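Local coordinates for sterol regulatory element-binding protein cleavage-activating protein (Schizosaccharomyces pombe, PDB 4YHC) that serves as an escort protein required for processing of the transcription factor precursor sre1 when sterol and oxygen levels are low, here represented by its WD40 domain, at residues 27-32 / 53-58; 301-306 / 343-348. The protein carries 9 engineered substitutions. One frame throughout, in Å; residues are numbered along the deposited sequence.

Interaction 1 of 2, residues 27-32 / 53-58. Engineered in segment 53-58: Ser53 (natural residue Cys).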
ATOM      1  N   VAL A  27       3.449  18.188 -11.477  1.00 35.44           N
ATOM      2  CA  VAL A  27       4.439  17.611 -12.401  1.00 46.52           C
ATOM      3  C   VAL A  27       3.853  16.425 -13.146  1.00 48.72           C
ATOM      4  O   VAL A  27       2.914  15.802 -12.655  1.00 56.36           O
ATOM      5  CB  VAL A  27       5.756  17.268 -11.650  1.00 51.40           C
ATOM      6  CG1 VAL A  27       6.753  16.516 -12.538  1.00 52.42           C
ATOM      7  CG2 VAL A  27       6.403  18.561 -11.218  1.00 49.90           C
ATOM      8  N   HIS A  28       4.343  16.153 -14.355  1.00 34.69           N
ATOM      9  CA  HIS A  28       3.890  14.975 -15.093  1.00 32.59           C
ATOM     10  C   HIS A  28       4.942  14.364 -16.013  1.00 30.04           C
ATOM     11  O   HIS A  28       6.001  14.885 -16.175  1.00 33.61           O
ATOM     12  CB  HIS A  28       2.631  15.303 -15.888  1.00 47.18           C
ATOM     13  CG  HIS A  28       2.829  16.376 -16.896  1.00 58.85           C
ATOM     14  ND1 HIS A  28       3.354  16.127 -18.152  1.00 71.54           N
ATOM     15  CD2 HIS A  28       2.591  17.707 -16.836  1.00 64.96           C
ATOM     16  CE1 HIS A  28       3.441  17.263 -18.821  1.00 75.19           C
ATOM     17  NE2 HIS A  28       2.978  18.236 -18.048  1.00 75.45           N
ATOM     18  N   HIS A  29       4.610  13.227 -16.585  1.00 27.81           N
ATOM     19  CA  HIS A  29       5.514  12.434 -17.404  1.00 27.51           C
ATOM     20  C   HIS A  29       5.118  12.683 -18.865  1.00 28.48           C
ATOM     21  O   HIS A  29       4.022  13.179 -19.124  1.00 29.18           O
ATOM     22  CB  HIS A  29       5.309  10.966 -17.122  1.00 20.71           C
ATOM     23  CG  HIS A  29       5.766  10.541 -15.772  1.00 24.05           C
ATOM     24  ND1 HIS A  29       6.919   9.824 -15.574  1.00 25.57           N
ATOM     25  CD2 HIS A  29       5.208  10.704 -14.538  1.00 25.54           C
ATOM     26  CE1 HIS A  29       7.070   9.566 -14.286  1.00 20.99           C
ATOM     27  NE2 HIS A  29       6.023  10.057 -13.639  1.00 23.78           N
ATOM     28  N   GLN A  30       5.988  12.300 -19.786  1.00 28.87           N
ATOM     29  CA  GLN A  30       5.696  12.479 -21.220  1.00 41.03           C
ATOM     30  C   GLN A  30       4.943  11.331 -21.773  1.00 40.38           C
ATOM     31  O   GLN A  30       4.250  11.525 -22.741  1.00 46.30           O
ATOM     32  CB  GLN A  30       6.966  12.702 -22.049  1.00 48.90           C
ATOM     33  CG  GLN A  30       7.069  14.114 -22.600  1.00 60.27           C
ATOM     34  CD  GLN A  30       7.153  15.144 -21.504  1.00 66.64           C
ATOM     35  OE1 GLN A  30       8.021  15.062 -20.649  1.00 76.49           O
ATOM     36  NE2 GLN A  30       6.263  16.119 -21.525  1.00 61.23           N
ATOM     37  N   LEU A  31       5.085  10.138 -21.185  1.00 29.57           N
ATOM     38  CA  LEU A  31       4.233   8.986 -21.503  1.00 30.40           C
ATOM     39  C   LEU A  31       3.346   8.547 -20.297  1.00 34.97           C
ATOM     40  O   LEU A  31       3.524   9.027 -19.212  1.00 30.68           O
ATOM     41  CB  LEU A  31       5.124   7.816 -21.935  1.00 34.16           C
ATOM     42  CG  LEU A  31       5.595   7.714 -23.399  1.00 47.61           C
ATOM     43  CD1 LEU A  31       4.825   6.659 -24.191  1.00 55.31           C
ATOM     44  CD2 LEU A  31       5.490   9.027 -24.127  1.00 45.77           C
ATOM     45  N   ASP A  32       2.430   7.612 -20.499  1.00 27.53           N
ATOM     46  CA  ASP A  32       1.532   7.197 -19.433  1.00 27.76           C
ATOM     47  C   ASP A  32       2.304   6.663 -18.230  1.00 28.69           C
ATOM     48  O   ASP A  32       3.398   6.031 -18.372  1.00 29.34           O
ATOM     49  CB  ASP A  32       0.573   6.114 -19.911  1.00 29.31           C
ATOM     50  CG  ASP A  32      -0.661   6.693 -20.661  1.00 48.09           C
ATOM     51  OD1 ASP A  32      -0.778   7.946 -20.810  1.00 42.17           O
ATOM     52  OD2 ASP A  32      -1.531   5.874 -21.061  1.00 51.86           O
ATOM     53  N   SER A  53      10.761   7.005 -17.006  1.00 19.45           N
ATOM     54  CA  SER A  53      10.971   8.307 -16.366  1.00 22.94           C
ATOM     55  C   SER A  53      10.520   8.227 -14.896  1.00 20.65           C
ATOM     56  O   SER A  53       9.558   7.518 -14.562  1.00 19.30           O
ATOM     57  CB  SER A  53      10.184   9.434 -17.053  1.00 24.79           C
ATOM     58  OG  SER A  53       8.861   9.053 -17.410  1.00 27.93           O
ATOM     59  N   LEU A  54      11.184   8.981 -14.054  1.00 22.31           N
ATOM     60  CA  LEU A  54      10.905   8.954 -12.644  1.00 30.45           C
ATOM     61  C   LEU A  54      10.669  10.345 -12.102  1.00 22.84           C
ATOM     62  O   LEU A  54      11.468  11.240 -12.298  1.00 24.61           O
ATOM     63  CB  LEU A  54      12.102   8.377 -11.953  1.00 22.83           C
ATOM     64  CG  LEU A  54      12.194   7.846 -10.519  1.00 30.74           C
ATOM     65  CD1 LEU A  54      13.062   8.634  -9.617  1.00 36.43           C
ATOM     66  CD2 LEU A  54      10.956   7.353  -9.820  1.00 17.70           C
ATOM     67  N   VAL A  55       9.647  10.465 -11.291  1.00 18.56           N
ATOM     68  CA  VAL A  55       9.393  11.678 -10.538  1.00 26.12           C
ATOM     69  C   VAL A  55       9.218  11.278  -9.065  1.00 21.48           C
ATOM     70  O   VAL A  55       8.377  10.373  -8.720  1.00 17.89           O
ATOM     71  CB  VAL A  55       8.111  12.409 -11.042  1.00 23.67           C
ATOM     72  CG1 VAL A  55       7.828  13.630 -10.178  1.00 24.04           C
ATOM     73  CG2 VAL A  55       8.200  12.773 -12.548  1.00 19.31           C
ATOM     74  N   VAL A  56      10.016  11.886  -8.203  1.00 20.51           N
ATOM     75  CA  VAL A  56       9.790  11.736  -6.818  1.00 20.97           C
ATOM     76  C   VAL A  56       9.360  13.089  -6.187  1.00 26.64           C
ATOM     77  O   VAL A  56       9.936  14.160  -6.458  1.00 21.89           O
ATOM     78  CB  VAL A  56      10.793  10.824  -6.055  1.00 29.70           C
ATOM     79  CG1 VAL A  56      11.900  10.224  -6.913  1.00 22.09           C
ATOM     80  CG2 VAL A  56      11.128  11.230  -4.647  1.00 27.28           C
ATOM     81  N   TRP A  57       8.286  12.980  -5.400  1.00 20.27           N
ATOM     82  CA  TRP A  57       7.447  14.142  -5.028  1.00 24.22           C
ATOM     83  C   TRP A  57       7.247  14.100  -3.546  1.00 21.63           C
ATOM     84  O   TRP A  57       6.893  13.072  -3.019  1.00 21.30           O
ATOM     85  CB  TRP A  57       6.120  13.988  -5.795  1.00 20.74           C
ATOM     86  CG  TRP A  57       5.087  14.980  -5.423  1.00 22.24           C
ATOM     87  CD1 TRP A  57       3.999  14.790  -4.587  1.00 22.82           C
ATOM     88  CD2 TRP A  57       5.025  16.307  -5.888  1.00 22.12           C
ATOM     89  NE1 TRP A  57       3.267  15.949  -4.539  1.00 25.45           N
ATOM     90  CE2 TRP A  57       3.889  16.897  -5.318  1.00 25.89           C
ATOM     91  CE3 TRP A  57       5.818  17.060  -6.765  1.00 25.85           C
ATOM     92  CZ2 TRP A  57       3.532  18.204  -5.588  1.00 28.81           C
ATOM     93  CZ3 TRP A  57       5.474  18.383  -7.010  1.00 26.42           C
ATOM     94  CH2 TRP A  57       4.338  18.927  -6.433  1.00 29.34           C
ATOM     95  N   ASP A  58       7.472  15.236  -2.871  1.00 25.61           N
ATOM     96  CA  ASP A  58       7.197  15.395  -1.449  1.00 23.00           C
ATOM     97  C   ASP A  58       5.729  15.807  -1.253  1.00 18.32           C
ATOM     98  O   ASP A  58       5.293  16.874  -1.636  1.00 19.37           O
ATOM     99  CB  ASP A  58       8.137  16.443  -0.787  1.00 24.05           C
ATOM    100  CG  ASP A  58       8.035  16.387   0.706  1.00 38.00           C
ATOM    101  OD1 ASP A  58       6.947  16.728   1.243  1.00 32.27           O
ATOM    102  OD2 ASP A  58       8.965  15.846   1.370  1.00 43.84           O
TER

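Interaction 2 of 2, residues 301-306 / 343-348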
ATOM      1  N   TYR A 301     -15.674  -3.622  -1.313  1.00 16.25           N
ATOM      2  CA  TYR A 301     -15.151  -3.088  -0.036  1.00 19.36           C
ATOM      3  C   TYR A 301     -16.025  -3.583   1.083  1.00 18.39           C
ATOM      4  O   TYR A 301     -17.238  -3.396   1.063  1.00 20.20           O
ATOM      5  CB  TYR A 301     -15.115  -1.571  -0.056  1.00 14.93           C
ATOM      6  CG  TYR A 301     -14.187  -1.030  -1.102  1.00 15.47           C
ATOM      7  CD1 TYR A 301     -14.609  -0.861  -2.418  1.00 15.10           C
ATOM      8  CD2 TYR A 301     -12.880  -0.657  -0.751  1.00 18.02           C
ATOM      9  CE1 TYR A 301     -13.753  -0.356  -3.386  1.00 18.96           C
ATOM     10  CE2 TYR A 301     -12.020  -0.166  -1.697  1.00 16.03           C
ATOM     11  CZ  TYR A 301     -12.462   0.014  -3.015  1.00 20.76           C
ATOM     12  OH  TYR A 301     -11.568   0.437  -3.921  1.00 21.69           O
ATOM     13  N   TYR A 302     -15.427  -4.366   1.980  1.00 15.00           N
ATOM     14  CA  TYR A 302     -16.102  -4.821   3.161  1.00 19.69           C
ATOM     15  C   TYR A 302     -15.534  -4.033   4.332  1.00 23.87           C
ATOM     16  O   TYR A 302     -14.274  -3.955   4.494  1.00 17.87           O
ATOM     17  CB  TYR A 302     -15.827  -6.294   3.377  1.00 15.19           C
ATOM     18  CG  TYR A 302     -16.662  -7.251   2.585  1.00 18.52           C
ATOM     19  CD1 TYR A 302     -16.770  -7.143   1.216  1.00 18.37           C
ATOM     20  CD2 TYR A 302     -17.302  -8.311   3.213  1.00 25.31           C
ATOM     21  CE1 TYR A 302     -17.502  -8.058   0.475  1.00 24.38           C
ATOM     22  CE2 TYR A 302     -18.069  -9.229   2.488  1.00 29.05           C
ATOM     23  CZ  TYR A 302     -18.152  -9.087   1.122  1.00 26.58           C
ATOM     24  OH  TYR A 302     -18.820 -10.008   0.439  1.00 26.96           O
ATOM     25  N   TYR A 303     -16.423  -3.414   5.063  1.00 15.22           N
ATOM     26  CA  TYR A 303     -16.122  -2.597   6.233  1.00 14.95           C
ATOM     27  C   TYR A 303     -16.757  -3.227   7.475  1.00 23.20           C
ATOM     28  O   TYR A 303     -18.009  -3.513   7.510  1.00 19.55           O
ATOM     29  CB  TYR A 303     -16.678  -1.185   6.024  1.00 17.92           C
ATOM     30  CG  TYR A 303     -16.567  -0.303   7.239  1.00 21.93           C
ATOM     31  CD1 TYR A 303     -15.356   0.374   7.543  1.00 22.06           C
ATOM     32  CD2 TYR A 303     -17.650  -0.114   8.086  1.00 22.02           C
ATOM     33  CE1 TYR A 303     -15.256   1.195   8.673  1.00 18.11           C
ATOM     34  CE2 TYR A 303     -17.573   0.709   9.194  1.00 22.17           C
ATOM     35  CZ  TYR A 303     -16.368   1.375   9.464  1.00 22.84           C
ATOM     36  OH  TYR A 303     -16.290   2.154  10.581  1.00 25.90           O
ATOM     37  N   TYR A 304     -15.929  -3.463   8.488  1.00 18.70           N
ATOM     38  CA  TYR A 304     -16.380  -4.038   9.748  1.00 18.71           C
ATOM     39  C   TYR A 304     -16.183  -3.052  10.891  1.00 29.45           C
ATOM     40  O   TYR A 304     -15.089  -2.527  11.080  1.00 20.86           O
ATOM     41  CB  TYR A 304     -15.604  -5.316  10.072  1.00 17.01           C
ATOM     42  CG  TYR A 304     -15.591  -6.359   8.983  1.00 23.12           C
ATOM     43  CD1 TYR A 304     -14.608  -6.356   8.007  1.00 24.91           C
ATOM     44  CD2 TYR A 304     -16.551  -7.359   8.942  1.00 26.33           C
ATOM     45  CE1 TYR A 304     -14.587  -7.314   7.014  1.00 25.61           C
ATOM     46  CE2 TYR A 304     -16.538  -8.321   7.952  1.00 25.59           C
ATOM     47  CZ  TYR A 304     -15.553  -8.293   6.991  1.00 23.09           C
ATOM     48  OH  TYR A 304     -15.531  -9.245   6.004  1.00 24.21           O
ATOM     49  N   GLY A 305     -17.237  -2.809  11.659  1.00 24.69           N
ATOM     50  CA  GLY A 305     -17.120  -1.984  12.846  1.00 40.85           C
ATOM     51  C   GLY A 305     -18.251  -1.011  13.097  1.00 52.67           C
ATOM     52  O   GLY A 305     -18.964  -0.611  12.180  1.00 57.69           O
ATOM     53  N   ASN A 306     -18.403  -0.626  14.359  1.00 65.81           N
ATOM     54  CA  ASN A 306     -19.362   0.395  14.749  1.00 76.37           C
ATOM     55  C   ASN A 306     -18.704   1.767  14.711  1.00 92.96           C
ATOM     56  O   ASN A 306     -19.360   2.786  14.915  1.00 98.24           O
ATOM     57  CB  ASN A 306     -19.910   0.111  16.148  1.00 74.54           C
ATOM     58  CG  ASN A 306     -20.366  -1.323  16.315  1.00 75.58           C
ATOM     59  OD1 ASN A 306     -20.056  -2.184  15.494  1.00 81.27           O
ATOM     60  ND2 ASN A 306     -21.112  -1.587  17.382  1.00 72.05           N
ATOM     61  N   GLN A 343     -20.273  -5.591  12.770  1.00 46.03           N
ATOM     62  CA  GLN A 343     -21.205  -5.350  11.653  1.00 58.54           C
ATOM     63  C   GLN A 343     -20.446  -5.148  10.320  1.00 47.51           C
ATOM     64  O   GLN A 343     -19.475  -4.449  10.272  1.00 48.97           O
ATOM     65  CB  GLN A 343     -22.052  -4.117  11.957  1.00 70.37           C
ATOM     66  CG  GLN A 343     -22.296  -3.936  13.448  1.00 80.61           C
ATOM     67  CD  GLN A 343     -23.694  -3.463  13.765  1.00 86.61           C
ATOM     68  OE1 GLN A 343     -24.578  -4.272  14.040  1.00 87.09           O
ATOM     69  NE2 GLN A 343     -23.907  -2.155  13.721  1.00 88.26           N
ATOM     70  N   GLU A 344     -20.940  -5.743   9.255  1.00 36.81           N
ATOM     71  CA  GLU A 344     -20.295  -5.828   7.973  1.00 41.72           C
ATOM     72  C   GLU A 344     -21.116  -5.043   6.972  1.00 39.79           C
ATOM     73  O   GLU A 344     -22.322  -5.236   6.873  1.00 36.45           O
ATOM     74  CB  GLU A 344     -20.213  -7.259   7.535  1.00 41.35           C
ATOM     75  CG  GLU A 344     -20.339  -7.486   6.039  1.00 49.21           C
ATOM     76  CD  GLU A 344     -20.572  -8.953   5.700  1.00 54.61           C
ATOM     77  OE1 GLU A 344     -21.525  -9.294   4.931  1.00 62.18           O
ATOM     78  OE2 GLU A 344     -19.789  -9.777   6.204  1.00 57.43           O
ATOM     79  N   ASN A 345     -20.465  -4.112   6.290  1.00 26.95           N
ATOM     80  CA  ASN A 345     -21.103  -3.246   5.332  1.00 28.41           C
ATOM     81  C   ASN A 345     -20.297  -3.407   4.035  1.00 28.98           C
ATOM     82  O   ASN A 345     -19.080  -3.411   4.091  1.00 23.51           O
ATOM     83  CB  ASN A 345     -21.078  -1.816   5.827  1.00 46.20           C
ATOM     84  CG  ASN A 345     -22.049  -1.586   6.989  1.00 72.16           C
ATOM     85  OD1 ASN A 345     -23.280  -1.713   6.831  1.00 85.28           O
ATOM     86  ND2 ASN A 345     -21.509  -1.239   8.162  1.00 78.26           N
ATOM     87  N   ILE A 346     -20.983  -3.563   2.912  1.00 22.15           N
ATOM     88  CA  ILE A 346     -20.386  -3.942   1.669  1.00 25.51           C
ATOM     89  C   ILE A 346     -20.702  -2.876   0.645  1.00 29.90           C
ATOM     90  O   ILE A 346     -21.830  -2.441   0.486  1.00 26.09           O
ATOM     91  CB  ILE A 346     -20.959  -5.289   1.188  1.00 28.84           C
ATOM     92  CG1 ILE A 346     -20.693  -6.362   2.202  1.00 26.25           C
ATOM     93  CG2 ILE A 346     -20.389  -5.734  -0.150  1.00 30.27           C
ATOM     94  CD1 ILE A 346     -21.386  -7.674   1.854  1.00 32.30           C
ATOM     95  N   HIS A 347     -19.691  -2.437  -0.064  1.00 23.67           N
ATOM     96  CA  HIS A 347     -19.884  -1.452  -1.098  1.00 18.91           C
ATOM     97  C   HIS A 347     -19.234  -2.040  -2.340  1.00 25.08           C
ATOM     98  O   HIS A 347     -18.005  -2.346  -2.340  1.00 22.51           O
ATOM     99  CB  HIS A 347     -19.183  -0.155  -0.683  1.00 17.65           C
ATOM    100  CG  HIS A 347     -19.335   0.963  -1.659  1.00 32.52           C
ATOM    101  ND1 HIS A 347     -20.507   1.673  -1.806  1.00 41.18           N
ATOM    102  CD2 HIS A 347     -18.490   1.444  -2.604  1.00 32.46           C
ATOM    103  CE1 HIS A 347     -20.375   2.550  -2.789  1.00 34.43           C
ATOM    104  NE2 HIS A 347     -19.162   2.426  -3.286  1.00 34.01           N
ATOM    105  N   GLU A 348     -20.031  -2.151  -3.403  1.00 20.44           N
ATOM    106  CA  GLU A 348     -19.578  -2.679  -4.667  1.00 16.93           C
ATOM    107  C   GLU A 348     -19.413  -1.544  -5.635  1.00 17.62           C
ATOM    108  O   GLU A 348     -20.268  -0.714  -5.713  1.00 20.68           O
ATOM    109  CB  GLU A 348     -20.647  -3.651  -5.219  1.00 19.70           C
ATOM    110  CG  GLU A 348     -20.382  -4.138  -6.648  1.00 23.08           C
ATOM    111  CD  GLU A 348     -21.359  -5.322  -7.001  1.00 64.84           C
ATOM    112  OE1 GLU A 348     -20.992  -6.275  -7.665  1.00 62.41           O
ATOM    113  OE2 GLU A 348     -22.486  -5.360  -6.515  1.00 66.78           O
TER
HETATM  114  O   HOH W   1     -17.361 -11.165   6.357  1.00 38.65           O

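Interaction 1 of 2, residues 27-32 / 53-58
Ser53 OG, on an engineered residue that is Cys in the natural sequence, is held by two groups: His29 ND1 and, just before the strand, Asp51 OD1. The bond from His29 ND1 to Ser53 OG is 2.8 Å long and close to straight (172° at the hydrogen), and the hydroxyl lies in the plane of the imidazole. With CG anti to its own carbonyl carbon (chi1 -69°), the His29 ring starts out beside its backbone N; a second bond, from NE2 to Ser47 OG on strand 44-49, ties the other nitrogen, and bonds at both nitrogens set the rotation of the ring. Over one face of this ring sits the methyl CG2 of Val55, 3.6 Å from His29 NE2 and 4.0 Å from the ring centroid, a CH-pi contact beside the polar chain. The other branch of Val55 turns to Val27: its CG1 meets Val27 CG1 at 3.9 Å, the two side chains crossing obliquely. Val27 CG2 in turn approaches CZ3 of the Trp57 indole at 4.3 Å, while Thr64 of strand 63-68 touches both Val27 and Trp57. The loop itself is braced by His28, whose ND1 bonds to His29 O at 3.2 Å from above the carbonyl plane (51° out of it); Asn455 ND2 reaches the same oxygen. Polar links thus gather around His29, whereas Trp57, of the Trp-Asp pair on the third strand, stays apart from them and packs against Val27. In this construct the engineered Ser53 stands between His29 and Asp51. The positions of His29 ahead of the first strand of the blade, Ser47 on the second and Asp51 in the following turn recall the Asp-His-Ser/Thr part of the tetrad of WD40 repeats.

Interaction 2 of 2, residues 301-306 / 343-348
Tyr301 to Tyr304 run antiparallel to Glu344 to His347, the short strand axes 159° apart, with Tyr301-His347 and Tyr303-Asn345 as hydrogen-bonded pairs and Tyr302-Ile346 and Tyr304-Glu344 as non-hydrogen-bonded ones. The bond from Tyr301 N to His347 O measures 2.8 Å, and past the strand end the pairing is carried on by Gly305 N to Gln343 O at 3.1 Å. Alternation sends Tyr302, Tyr304, Glu344 and Ile346 to one face of the sheet. There Ile346 CG1, anti to its own carbonyl carbon (chi1 -60°), stands almost centrally over the Tyr302 ring, 3.8 Å from the centroid, and CD1 extends the contact to Tyr302 CZ at 3.6 Å. The Tyr304 ring rests alongside the aliphatic part of Glu344, with CE2 3.8 Å from Glu344 CB. Farther out, one water takes the hydrogen of Tyr304 OH at 2.7 Å and donates to Glu344 OE2 at 2.8 Å, joining two side chains that run the same way. Strand 299-304 also pairs with strand 281-292, so 344-349 completes a four-stranded antiparallel array that begins with 269-278, consistent with a propeller blade whose last strand returns after a long excursion. On the face of Tyr301, Tyr303, Asn345 and His347, Asn345 ND2 lies at the edge of the Tyr303 ring, 4.0 Å from CD2, the amide and ring planes only 24° apart, and His347 O lies at the edge of the Tyr301 ring. His347 stacks on Tyr415, and Tyr301 OH bonds to Ser355 OG, linking this face to the neighbouring sheet.

How the interactions relate
The chain first lays strand 6-8 at the edge of the five-stranded sheet that holds 421-432, then strand 20-24 beside 456-462, at the edge of the sheet of the last strands, a closure of the kind familiar from propellers. Interaction 1 follows at once: the loop 27-32 meets strand 54-58, closing a segment of 20 residues that holds strands 33-38 and 44-49. Several blades later, interaction 2 closes 36 residues, including strands 311-317 and 335-337, by pairing 299-304 with 344-349. The two contacts neither nest nor cross. The centres of interactions 1 and 2 are about 35 Å apart, on opposite sides of the chain's centre; interaction 1 joins a blade to its incoming loop, interaction 2 pairs neighbouring strands.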